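Local coordinates for protein Non-ribosomal peptide synthetase (Streptomyces halstedii, PDB 3WV4) that is a non-ribosomal peptide synthetase fragment whose chain belongs to the AMP-binding enzyme family of the ANL clan, at residues 84-87 with 88-92; 110-113 with 114-118; 124-127 with 128-131; 152-155 with 156-160; 170-173 with 174-177. All coordinates share one frame; numbering follows the deposited sequence.

Contact 1: residues 84-87 with 88-92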
loop_
_atom_site.group_PDB
_atom_site.type_symbol
_atom_site.label_atom_id
_atom_site.label_comp_id
_atom_site.label_asym_id
_atom_site.label_seq_id
_atom_site.Cartn_x
_atom_site.Cartn_y
_atom_site.Cartn_z
ATOM N N SER A 84 6.707 -15.061 11.993
ATOM C CA SER A 84 7.568 -14.403 12.957
ATOM C C SER A 84 8.545 -15.433 13.636
ATOM O O SER A 84 9.731 -15.148 13.820
ATOM C CB SER A 84 6.749 -13.667 14.012
ATOM O OG SER A 84 5.970 -12.617 13.450
ATOM N N ALA A 85 8.057 -16.628 13.992
ATOM C CA ALA A 85 8.919 -17.624 14.636
ATOM C C ALA A 85 9.992 -18.077 13.687
ATOM O O ALA A 85 11.102 -18.329 14.087
ATOM C CB ALA A 85 8.120 -18.818 15.087
ATOM N N TRP A 86 9.674 -18.125 12.402
ATOM C CA TRP A 86 10.672 -18.423 11.425
ATOM C C TRP A 86 11.740 -17.355 11.390
ATOM O O TRP A 86 12.913 -17.668 11.256
ATOM C CB TRP A 86 10.004 -18.526 10.055
ATOM C CG TRP A 86 10.856 -18.999 8.989
ATOM C CD1 TRP A 86 11.057 -20.289 8.623
ATOM C CD2 TRP A 86 11.561 -18.189 8.048
ATOM N NE1 TRP A 86 11.902 -20.345 7.525
ATOM C CE2 TRP A 86 12.239 -19.076 7.152
ATOM C CE3 TRP A 86 11.751 -16.804 7.904
ATOM C CZ2 TRP A 86 13.035 -18.622 6.109
ATOM C CZ3 TRP A 86 12.539 -16.345 6.848
ATOM C CH2 TRP A 86 13.199 -17.250 5.983
ATOM N N LEU A 87 11.346 -16.079 11.417
ATOM C CA LEU A 87 12.342 -15.034 11.489
ATOM C C LEU A 87 13.212 -15.235 12.721
ATOM O O LEU A 87 14.426 -15.191 12.638
ATOM C CB LEU A 87 11.688 -13.648 11.539
ATOM C CG LEU A 87 11.003 -13.223 10.233
ATOM C CD1 LEU A 87 10.301 -11.892 10.398
ATOM C CD2 LEU A 87 12.008 -13.151 9.100
ATOM N N ASP A 88 12.586 -15.456 13.865
ATOM C CA ASP A 88 13.312 -15.668 15.104
ATOM C C ASP A 88 14.306 -16.830 14.932
ATOM O O ASP A 88 15.455 -16.746 15.354
ATOM C CB ASP A 88 12.334 -15.972 16.241
ATOM C CG ASP A 88 11.476 -14.767 16.639
ATOM O OD1 ASP A 88 11.957 -13.634 16.445
ATOM O OD2 ASP A 88 10.333 -14.986 17.157
ATOM N N GLY A 89 13.848 -17.898 14.292
ATOM C CA GLY A 89 14.665 -19.105 14.056
ATOM C C GLY A 89 15.873 -18.808 13.217
ATOM O O GLY A 89 16.921 -19.390 13.411
ATOM N N LYS A 90 15.752 -17.867 12.295
ATOM C CA LYS A 90 16.873 -17.491 11.417
ATOM C C LYS A 90 17.726 -16.377 12.016
ATOM O O LYS A 90 18.667 -15.922 11.397
ATOM C CB LYS A 90 16.318 -17.009 10.080
ATOM C CG LYS A 90 15.639 -18.093 9.265
ATOM C CD LYS A 90 16.695 -18.942 8.587
ATOM C CE LYS A 90 16.081 -19.993 7.696
ATOM N NZ LYS A 90 15.778 -21.188 8.505
ATOM N N GLY A 91 17.356 -15.890 13.189
ATOM C CA GLY A 91 18.133 -14.864 13.833
ATOM C C GLY A 91 18.013 -13.493 13.182
ATOM O O GLY A 91 18.974 -12.711 13.208
ATOM N N VAL A 92 16.852 -13.190 12.592
ATOM C CA VAL A 92 16.663 -11.906 11.926
ATOM C C VAL A 92 16.115 -11.024 13.001
ATOM O O VAL A 92 15.147 -11.352 13.593
ATOM C CB VAL A 92 15.672 -11.981 10.741
ATOM C CG1 VAL A 92 15.441 -10.608 10.181
ATOM C CG2 VAL A 92 16.191 -12.881 9.653
#
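Two torsions bring the indole of Trp-86 and the aliphatic chain of Lys-90 together at the end of helix 73-89. CG of Trp-86 is anti to the backbone N (chi1 -172°), which turns the ring toward the C-terminal end of the helix, while CG of Lys-90 stands beside its own N (chi1 -67°) and the chain folds back at chi2 and chi4. CG of Lys-90 thereby sits almost squarely over the six-membered ring, 4.0 Å from its centroid, in a CH-pi contact; CE of Lys-90 returns to the same ring at CZ2 of Trp-86, 3.7 Å away. Elsewhere, CD2 of Leu-87 meets CB of Val-92 at 4.2 Å. The backbone beneath closes in a Schellman motif: Gly-91 adopts positive phi (73°), and Val-92 N gives a nearly straight bond of 3.1 Å to Leu-87 O, approaching from above the carbonyl plane. The same oxygen takes a weak bond from Lys-90 N, whose stronger bond, 3.0 Å, goes to Trp-86 O. Asp-88 directs its OD2 to a salt bridge with Arg-118, and Tyr-166 meets the indole edge-to-face. As a worked example of helix termination, the site shows glycine turning the chain while apolar groups close over the last turn; the lysine offers its methylenes to the aromatic face by dispersion and CH-pi attraction, which the nearby ammonium probably strengthens by polarising them.

Contact 2: residues 110-113 with 114-118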
loop_
_atom_site.group_PDB
_atom_site.type_symbol
_atom_site.label_atom_id
_atom_site.label_comp_id
_atom_site.label_asym_id
_atom_site.label_seq_id
_atom_site.Cartn_x
_atom_site.Cartn_y
_atom_site.Cartn_z
ATOM N N ALA A 110 1.233 -12.569 5.126
ATOM C CA ALA A 110 1.762 -13.195 6.325
ATOM C C ALA A 110 3.223 -12.851 6.540
ATOM O O ALA A 110 3.638 -12.603 7.695
ATOM C CB ALA A 110 1.564 -14.717 6.272
ATOM N N VAL A 111 3.994 -12.777 5.446
ATOM C CA VAL A 111 5.385 -12.337 5.520
ATOM C C VAL A 111 5.440 -10.889 6.017
ATOM O O VAL A 111 6.165 -10.546 6.943
ATOM C CB VAL A 111 6.099 -12.486 4.184
ATOM C CG1 VAL A 111 7.473 -11.869 4.251
ATOM C CG2 VAL A 111 6.222 -13.955 3.815
ATOM N N PHE A 112 4.613 -10.054 5.440
ATOM C CA PHE A 112 4.528 -8.660 5.835
ATOM C C PHE A 112 4.209 -8.521 7.328
ATOM O O PHE A 112 4.947 -7.916 8.108
ATOM C CB PHE A 112 3.480 -7.981 4.951
ATOM C CG PHE A 112 3.175 -6.600 5.349
ATOM C CD1 PHE A 112 4.179 -5.710 5.559
ATOM C CD2 PHE A 112 1.875 -6.205 5.603
ATOM C CE1 PHE A 112 3.901 -4.403 5.943
ATOM C CE2 PHE A 112 1.589 -4.924 6.035
ATOM C CZ PHE A 112 2.595 -4.020 6.185
ATOM N N TYR A 113 3.119 -9.111 7.750
ATOM C CA TYR A 113 2.714 -8.939 9.149
ATOM C C TYR A 113 3.653 -9.605 10.137
ATOM O O TYR A 113 3.945 -9.024 11.219
ATOM C CB TYR A 113 1.296 -9.418 9.357
ATOM C CG TYR A 113 0.225 -8.406 8.924
ATOM C CD1 TYR A 113 0.226 -7.086 9.411
ATOM C CD2 TYR A 113 -0.768 -8.766 8.040
ATOM C CE1 TYR A 113 -0.723 -6.157 8.995
ATOM C CE2 TYR A 113 -1.706 -7.836 7.619
ATOM C CZ TYR A 113 -1.672 -6.536 8.119
ATOM O OH TYR A 113 -2.632 -5.649 7.760
ATOM N N GLY A 114 4.157 -10.800 9.782
ATOM C CA GLY A 114 5.030 -11.528 10.707
ATOM C C GLY A 114 6.304 -10.733 10.902
ATOM O O GLY A 114 6.875 -10.694 12.009
ATOM N N ALA A 115 6.761 -10.078 9.826
ATOM C CA ALA A 115 7.938 -9.216 9.936
ATOM C C ALA A 115 7.696 -7.981 10.765
ATOM O O ALA A 115 8.546 -7.576 11.580
ATOM C CB ALA A 115 8.412 -8.822 8.591
ATOM N N CYS A 116 6.547 -7.370 10.597
ATOM C CA CYS A 116 6.219 -6.198 11.417
ATOM C C CYS A 116 6.213 -6.527 12.939
ATOM O O CYS A 116 6.709 -5.707 13.768
ATOM C CB CYS A 116 4.859 -5.648 11.000
ATOM S SG CYS A 116 4.916 -4.700 9.457
ATOM N N ARG A 117 5.648 -7.704 13.280
ATOM C CA ARG A 117 5.504 -8.166 14.670
ATOM C C ARG A 117 6.858 -8.392 15.336
ATOM O O ARG A 117 6.907 -8.588 16.552
ATOM C CB ARG A 117 4.776 -9.499 14.738
ATOM C CG ARG A 117 3.301 -9.454 14.458
ATOM C CD ARG A 117 2.703 -10.858 14.499
ATOM N NE ARG A 117 2.516 -11.250 15.894
ATOM C CZ ARG A 117 3.273 -12.110 16.570
ATOM N NH1 ARG A 117 4.309 -12.767 16.003
ATOM N NH2 ARG A 117 2.958 -12.333 17.847
ATOM N N ARG A 118 7.925 -8.443 14.541
ATOM C CA ARG A 118 9.279 -8.564 15.058
ATOM C C ARG A 118 10.104 -7.333 14.854
ATOM O O ARG A 118 11.312 -7.373 15.026
ATOM C CB ARG A 118 9.981 -9.805 14.447
ATOM C CG ARG A 118 9.354 -11.101 14.937
ATOM C CD ARG A 118 9.599 -11.275 16.444
ATOM N NE ARG A 118 8.946 -12.457 17.033
ATOM C CZ ARG A 118 7.820 -12.442 17.741
ATOM N NH1 ARG A 118 7.125 -11.323 17.924
ATOM N NH2 ARG A 118 7.353 -13.576 18.229
#
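The beta-alpha-beta unit formed by strand 97-101, helix 106-116 and strand 121-124 illustrates how a buried helix end can combine regular backbone bonding with a sulfur-aromatic contact. Phe-112 and Cys-116, one turn apart, supply that contact: SG of Cys-116 lies 4.2 Å from the ring centroid of Phe-112, in an oblique position 34° off the ring normal. With chi1 of Phe-112 near 180° (173°), the ring projects outward and leans toward the next turn, where the cysteine sits. Along the backbone, Gly-114 N bonds to Ala-110 O at 2.8 Å, and the next three amides, through Arg-117 N, repeat the i to i-4 pattern. Gly-114 has no side chain beside helix 73-89, and its carbonyl accepts a hydrogen bond from Ser-84 OG. Tyr-113 turns its ring to helices 47-57 and 246-258, with OH bonded to Thr-256. Its carbonyl O is approached by CG of Arg-117 at 3.3 Å, while the guanidinium of that arginine reaches Gly-184 O. Beyond the helix, Arg-118 folds back, and its NH1 donates to Arg-117 O at 3.1 Å from above the carbonyl plane. Within the sulfur-aromatic pair, the nearest ring atom is CE1 of Phe-112, 3.7 Å from SG of Cys-116.

Contact 3: residues 124-127 with 128-131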
loop_
_atom_site.group_PDB
_atom_site.type_symbol
_atom_site.label_atom_id
_atom_site.label_comp_id
_atom_site.label_asym_id
_atom_site.label_seq_id
_atom_site.Cartn_x
_atom_site.Cartn_y
_atom_site.Cartn_z
ATOM N N PRO A 124 9.527 -5.064 -0.212
ATOM C CA PRO A 124 8.901 -5.792 -1.298
ATOM C C PRO A 124 9.390 -5.343 -2.677
ATOM O O PRO A 124 9.553 -4.125 -2.890
ATOM C CB PRO A 124 7.435 -5.419 -1.152
ATOM C CG PRO A 124 7.455 -4.038 -0.557
ATOM C CD PRO A 124 8.685 -3.958 0.291
ATOM N N LEU A 125 9.604 -6.315 -3.580
ATOM C CA LEU A 125 10.034 -6.074 -4.985
ATOM C C LEU A 125 9.070 -6.732 -5.974
ATOM O O LEU A 125 8.526 -7.819 -5.700
ATOM C CB LEU A 125 11.441 -6.625 -5.225
ATOM C CG LEU A 125 12.649 -5.761 -4.863
ATOM C CD1 LEU A 125 12.421 -4.810 -3.717
ATOM C CD2 LEU A 125 13.925 -6.553 -4.621
ATOM N N ASN A 126 8.872 -6.076 -7.125
ATOM C CA ASN A 126 8.028 -6.606 -8.212
ATOM C C ASN A 126 8.732 -7.744 -8.937
ATOM O O ASN A 126 9.943 -7.722 -9.099
ATOM C CB ASN A 126 7.581 -5.540 -9.241
ATOM C CG ASN A 126 8.211 -4.180 -8.985
ATOM O OD1 ASN A 126 7.983 -3.617 -7.926
ATOM N ND2 ASN A 126 8.989 -3.643 -9.942
ATOM N N PRO A 127 7.967 -8.763 -9.323
ATOM C CA PRO A 127 8.590 -9.800 -10.111
ATOM C C PRO A 127 8.983 -9.136 -11.424
ATOM O O PRO A 127 8.513 -8.034 -11.699
ATOM C CB PRO A 127 7.475 -10.828 -10.269
ATOM C CG PRO A 127 6.654 -10.688 -8.999
ATOM C CD PRO A 127 6.713 -9.215 -8.677
ATOM N N GLY A 128 9.874 -9.728 -12.204
ATOM C CA GLY A 128 10.259 -9.100 -13.488
ATOM C C GLY A 128 11.354 -8.034 -13.505
ATOM O O GLY A 128 11.659 -7.502 -14.560
ATOM N N MET A 129 11.963 -7.712 -12.370
ATOM C CA MET A 129 13.135 -6.834 -12.381
ATOM C C MET A 129 14.320 -7.543 -12.982
ATOM O O MET A 129 14.436 -8.739 -12.856
ATOM C CB MET A 129 13.516 -6.379 -10.974
ATOM C CG MET A 129 12.467 -5.509 -10.303
ATOM S SD MET A 129 12.842 -5.181 -8.583
ATOM C CE MET A 129 14.496 -4.466 -8.650
ATOM N N LYS A 130 15.224 -6.765 -13.588
ATOM C CA LYS A 130 16.395 -7.275 -14.287
ATOM C C LYS A 130 17.563 -7.472 -13.370
ATOM O O LYS A 130 17.729 -6.768 -12.393
ATOM C CB LYS A 130 16.833 -6.289 -15.369
ATOM C CG LYS A 130 15.766 -6.049 -16.438
ATOM C CD LYS A 130 16.352 -5.504 -17.743
ATOM C CE LYS A 130 17.213 -6.510 -18.487
ATOM N NZ LYS A 130 16.449 -7.741 -18.788
ATOM N N PRO A 131 18.425 -8.412 -13.714
ATOM C CA PRO A 131 19.468 -8.749 -12.764
ATOM C C PRO A 131 20.195 -7.568 -12.145
ATOM O O PRO A 131 20.278 -7.487 -10.926
ATOM C CB PRO A 131 20.426 -9.609 -13.595
ATOM C CG PRO A 131 19.518 -10.299 -14.583
ATOM C CD PRO A 131 18.359 -9.367 -14.838
#
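Met-129 lays its thioether across Leu-125 at about a right angle, the sulfur rather than the terminal methyl making the touch. SD of Met-129 lies 3.8 Å from CG of Leu-125 and 3.9 Å from CB of Leu-125, so it rests against the base of the leucine branch. With chi1 at -65° and chi2 extended, the Met-129 chain carries SD back to Leu-125; the bend at chi3 turns only the terminal methyl. Asn-126 also crosses Met-129 nearly perpendicularly, but more loosely: ND2 of Asn-126 is 4.0 Å from CG of Met-129. That same CG lies 3.6 Å from Asn-126 O, a carbonyl whose hydrogen-bond partner is the side chain of Gln-101.

These side chains meet across a type II beta turn from Asn-126 to Met-129, with Pro-127 and Gly-128 at its corners. Gly-128 takes phi 85°, where a CB would collide with Pro-127 O. The turn leads from strand 121-124 to helix 131-141, and Lys-130 occupies the N-cap position of that helix. Leu-125 and Met-129 both continue onto Leu-134 and Val-137. No hydrogen bond links residues 124-127 with 128-131; the Leu-125 to Met-129 touch is apolar, sulfur against aliphatic carbon, so dispersion probably dominates.

Contact 4: residues 152-155 with 156-160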
loop_
_atom_site.group_PDB
_atom_site.type_symbol
_atom_site.label_atom_id
_atom_site.label_comp_id
_atom_site.label_asym_id
_atom_site.label_seq_id
_atom_site.Cartn_x
_atom_site.Cartn_y
_atom_site.Cartn_z
ATOM N N THR A 152 13.249 -21.340 -9.472
ATOM C CA THR A 152 13.843 -20.692 -10.638
ATOM C C THR A 152 14.152 -19.235 -10.252
ATOM O O THR A 152 15.268 -18.754 -10.436
ATOM C CB THR A 152 12.989 -20.845 -11.931
ATOM O OG1 THR A 152 11.596 -20.888 -11.610
ATOM C CG2 THR A 152 13.345 -22.140 -12.657
ATOM N N ALA A 153 13.161 -18.555 -9.676
ATOM C CA ALA A 153 13.334 -17.156 -9.246
ATOM C C ALA A 153 14.402 -17.026 -8.185
ATOM O O ALA A 153 15.132 -16.057 -8.165
ATOM C CB ALA A 153 12.008 -16.560 -8.765
ATOM N N ALA A 154 14.490 -18.005 -7.292
ATOM C CA ALA A 154 15.508 -17.963 -6.261
ATOM C C ALA A 154 16.883 -18.168 -6.887
ATOM O O ALA A 154 17.860 -17.628 -6.382
ATOM C CB ALA A 154 15.249 -18.997 -5.166
ATOM N N ASP A 155 16.984 -18.976 -7.936
ATOM C CA ASP A 155 18.297 -19.121 -8.628
ATOM C C ASP A 155 18.694 -17.814 -9.306
ATOM O O ASP A 155 19.838 -17.387 -9.195
ATOM C CB ASP A 155 18.313 -20.268 -9.634
ATOM C CG ASP A 155 18.290 -21.630 -8.947
ATOM O OD1 ASP A 155 18.953 -21.793 -7.884
ATOM O OD2 ASP A 155 17.595 -22.529 -9.459
ATOM N N ARG A 156 17.754 -17.161 -9.977
ATOM C CA ARG A 156 18.059 -15.849 -10.537
ATOM C C ARG A 156 18.562 -14.884 -9.450
ATOM O O ARG A 156 19.554 -14.173 -9.651
ATOM C CB ARG A 156 16.877 -15.297 -11.317
ATOM C CG ARG A 156 16.615 -16.062 -12.619
ATOM C CD ARG A 156 15.692 -15.296 -13.574
ATOM N NE ARG A 156 14.545 -14.657 -12.896
ATOM C CZ ARG A 156 13.364 -15.236 -12.629
ATOM N NH1 ARG A 156 13.112 -16.496 -12.987
ATOM N NH2 ARG A 156 12.418 -14.543 -11.987
ATOM N N LEU A 157 17.937 -14.899 -8.273
ATOM C CA LEU A 157 18.374 -14.004 -7.201
ATOM C C LEU A 157 19.734 -14.327 -6.651
ATOM O O LEU A 157 20.439 -13.413 -6.234
ATOM C CB LEU A 157 17.357 -13.939 -6.045
ATOM C CG LEU A 157 16.165 -12.996 -6.226
ATOM C CD1 LEU A 157 15.664 -12.910 -7.656
ATOM C CD2 LEU A 157 15.036 -13.400 -5.288
ATOM N N ARG A 158 20.107 -15.606 -6.644
ATOM C CA ARG A 158 21.437 -16.007 -6.170
ATOM C C ARG A 158 22.555 -15.516 -7.092
ATOM O O ARG A 158 23.671 -15.340 -6.653
ATOM C CB ARG A 158 21.548 -17.533 -5.961
ATOM C CG ARG A 158 20.862 -18.040 -4.693
ATOM C CD ARG A 158 20.558 -19.541 -4.737
ATOM N NE ARG A 158 19.661 -19.943 -3.646
ATOM C CZ ARG A 158 18.604 -20.744 -3.775
ATOM N NH1 ARG A 158 18.259 -21.267 -4.947
ATOM N NH2 ARG A 158 17.855 -21.011 -2.730
ATOM N N ASP A 159 22.269 -15.276 -8.355
ATOM C CA ASP A 159 23.288 -14.700 -9.249
ATOM C C ASP A 159 23.631 -13.264 -8.809
ATOM O O ASP A 159 24.728 -12.768 -9.102
ATOM C CB ASP A 159 22.822 -14.648 -10.718
ATOM C CG ASP A 159 22.433 -16.021 -11.284
ATOM O OD1 ASP A 159 23.012 -17.051 -10.859
ATOM O OD2 ASP A 159 21.532 -16.058 -12.162
ATOM N N VAL A 160 22.712 -12.602 -8.087
ATOM C CA VAL A 160 22.877 -11.174 -7.846
ATOM C C VAL A 160 23.139 -10.820 -6.403
ATOM O O VAL A 160 23.346 -9.668 -6.105
ATOM C CB VAL A 160 21.711 -10.334 -8.411
ATOM C CG1 VAL A 160 21.429 -10.699 -9.860
ATOM C CG2 VAL A 160 20.442 -10.474 -7.569
#
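Helix 151-160, the connection of a beta-alpha-beta unit between strands 145-148 and 165-167, provides an example of how two arginines on one helix can use their flat groups differently. Arg-158 pairs with Asp-155 three residues earlier in a salt bridge: NH1 of Arg-158 is 3.1 Å from OD1 of Asp-155. The oxygen lies at the guanidinium edge and in its plane, yet the donor reaches it from above the carboxylate plane, and the two planes stand 55° apart. An N-H...O angle of 138° shows that the bond is bent. CB of Ala-154 lies under a face of the same guanidinium, 3.8 Å from NH1 of Arg-158, while NH2 of Arg-158 donates to Val-165 O and so ties the helix to the adjacent strand.

Arg-156 instead folds over the preceding turn. Its chain bends at chi3 (-42°), placing the guanidinium face over CA of Ala-153, 3.9 Å from CZ of Arg-156; NH2 of Arg-156 touches CB of Ala-153 at 3.8 Å. Leu-157 faces the strands, resting on Val-146, Ala-148 and Val-165, and its CD1 approaches Ala-153 O at 3.2 Å. Beneath these side chains, Arg-156 N bonds to Thr-152 O at 3.0 Å, the first of the helical i to i-4 bonds here. Charged residues on the outer surface and small or apolar ones against the strands are the hallmark of an amphipathic helix in a beta-alpha-beta crossover.

Contact 5: residues 170-173 with 174-177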
loop_
_atom_site.group_PDB
_atom_site.type_symbol
_atom_site.label_atom_id
_atom_site.label_comp_id
_atom_site.label_asym_id
_atom_site.label_seq_id
_atom_site.Cartn_x
_atom_site.Cartn_y
_atom_site.Cartn_z
ATOM N N SER A 170 9.388 -23.853 -0.209
ATOM C CA SER A 170 10.212 -24.616 0.662
ATOM C C SER A 170 10.013 -24.084 2.085
ATOM O O SER A 170 9.662 -24.851 3.012
ATOM C CB SER A 170 11.671 -24.612 0.186
ATOM O OG SER A 170 12.443 -23.639 0.860
ATOM N N LEU A 171 10.215 -22.783 2.285
ATOM C CA LEU A 171 10.146 -22.273 3.664
ATOM C C LEU A 171 8.752 -22.333 4.253
ATOM O O LEU A 171 8.611 -22.358 5.460
ATOM C CB LEU A 171 10.678 -20.866 3.842
ATOM C CG LEU A 171 9.744 -19.705 3.453
ATOM C CD1 LEU A 171 8.911 -19.240 4.651
ATOM C CD2 LEU A 171 10.548 -18.549 2.896
ATOM N N TRP A 172 7.718 -22.350 3.430
ATOM C CA TRP A 172 6.370 -22.478 3.949
ATOM C C TRP A 172 6.161 -23.804 4.670
ATOM O O TRP A 172 5.388 -23.851 5.592
ATOM C CB TRP A 172 5.279 -22.241 2.882
ATOM C CG TRP A 172 4.046 -21.609 3.502
ATOM C CD1 TRP A 172 2.823 -22.189 3.683
ATOM C CD2 TRP A 172 3.955 -20.284 4.053
ATOM N NE1 TRP A 172 1.985 -21.306 4.317
ATOM C CE2 TRP A 172 2.661 -20.137 4.569
ATOM C CE3 TRP A 172 4.859 -19.221 4.187
ATOM C CZ2 TRP A 172 2.239 -18.966 5.192
ATOM C CZ3 TRP A 172 4.435 -18.042 4.792
ATOM C CH2 TRP A 172 3.147 -17.930 5.297
ATOM N N ALA A 173 6.862 -24.871 4.266
ATOM C CA ALA A 173 6.736 -26.138 5.003
ATOM C C ALA A 173 7.035 -25.932 6.478
ATOM O O ALA A 173 6.304 -26.413 7.352
ATOM C CB ALA A 173 7.674 -27.212 4.417
ATOM N N ASP A 174 8.127 -25.232 6.753
ATOM C CA ASP A 174 8.508 -24.912 8.124
ATOM C C ASP A 174 7.503 -24.037 8.809
ATOM O O ASP A 174 7.221 -24.245 9.977
ATOM C CB ASP A 174 9.881 -24.210 8.147
ATOM C CG ASP A 174 10.992 -25.127 7.658
ATOM O OD1 ASP A 174 10.839 -26.380 7.817
ATOM O OD2 ASP A 174 11.989 -24.593 7.106
ATOM N N VAL A 175 6.987 -23.032 8.104
ATOM C CA VAL A 175 6.025 -22.114 8.718
ATOM C C VAL A 175 4.803 -22.899 9.144
ATOM O O VAL A 175 4.193 -22.612 10.172
ATOM C CB VAL A 175 5.622 -20.949 7.785
ATOM C CG1 VAL A 175 4.390 -20.212 8.303
ATOM C CG2 VAL A 175 6.751 -19.956 7.658
ATOM N N GLU A 176 4.401 -23.864 8.336
ATOM C CA GLU A 176 3.245 -24.695 8.713
ATOM C C GLU A 176 3.519 -25.548 9.967
ATOM O O GLU A 176 2.659 -25.645 10.865
ATOM C CB GLU A 176 2.815 -25.558 7.525
ATOM C CG GLU A 176 2.155 -24.698 6.467
ATOM C CD GLU A 176 1.710 -25.453 5.239
ATOM O OE1 GLU A 176 2.442 -26.371 4.780
ATOM O OE2 GLU A 176 0.650 -25.068 4.696
ATOM N N ARG A 177 4.707 -26.127 10.048
ATOM C CA ARG A 177 5.069 -26.885 11.236
ATOM C C ARG A 177 5.020 -25.970 12.429
ATOM O O ARG A 177 4.495 -26.305 13.469
ATOM C CB ARG A 177 6.468 -27.429 11.129
ATOM C CG ARG A 177 6.670 -28.594 10.178
ATOM C CD ARG A 177 8.112 -29.161 10.337
ATOM N NE ARG A 177 9.176 -28.108 10.210
ATOM C CZ ARG A 177 9.711 -27.411 11.241
ATOM N NH1 ARG A 177 9.334 -27.636 12.506
ATOM N NH2 ARG A 177 10.612 -26.467 11.021
#
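Residues 170-173 and 174-177 form consecutive turns of helix 168-180, joined by i to i-4 backbone bonds: Glu-176 N reaches Trp-172 O at 2.9 Å, and Val-175 N to Leu-171 O and Arg-177 N to Ala-173 O follow the same pattern. On this scaffold Trp-172 receives two side chains of the following turn. CG1 of Val-175 stands over the face of its six-membered ring, 3.9 Å from the centroid and 7° off the normal, a CH-pi contact. A chi1 of 166° directs that branch to the indole; the other, CG2 of Val-175, lies alongside CD1 of Leu-171 at 3.8 Å. Glu-176 approaches the indole from its edge, OE2 of Glu-176 lying 3.7 Å from CD1 of Trp-172, with carboxylate and ring planes turned 55° apart. On the exposed side, Arg-177 NH2 makes a salt bridge of 3.2 Å with Asp-174 OD1, and NE of Arg-177 adds a weak bond to the same oxygen. The apolar groups face neighbouring helices. Helix 168-180, which directly follows strand 165-167, lies against two of them: Leu-171 and Val-175 pack on Phe-83 of helix 73-89, and Trp-172 on Gln-107 and Ala-110 of helix 106-116.

How the contacts relate
The five contacts follow one another along the chain in numerical order. Contacts 1, 2 and 5 lie on helices 73-89, 106-116 and 168-180, which touch: centres are 11 Å apart for contacts 1 and 2, 12 Å for contacts 1 and 5, and 15 Å for contacts 2 and 5, which meet through Ala-110 and Trp-172. Contacts 3 and 4 form another pair, 11 Å apart between centres, meeting where Pro-131 touches Val-160. The parallel sheet 121-124, 97-101, 145-148, 165-167 connects the groups, since contacts 2, 3 and 4 belong to its connections. Each contact is local; touches between helices and the shared sheet bring them together in one alpha/beta region.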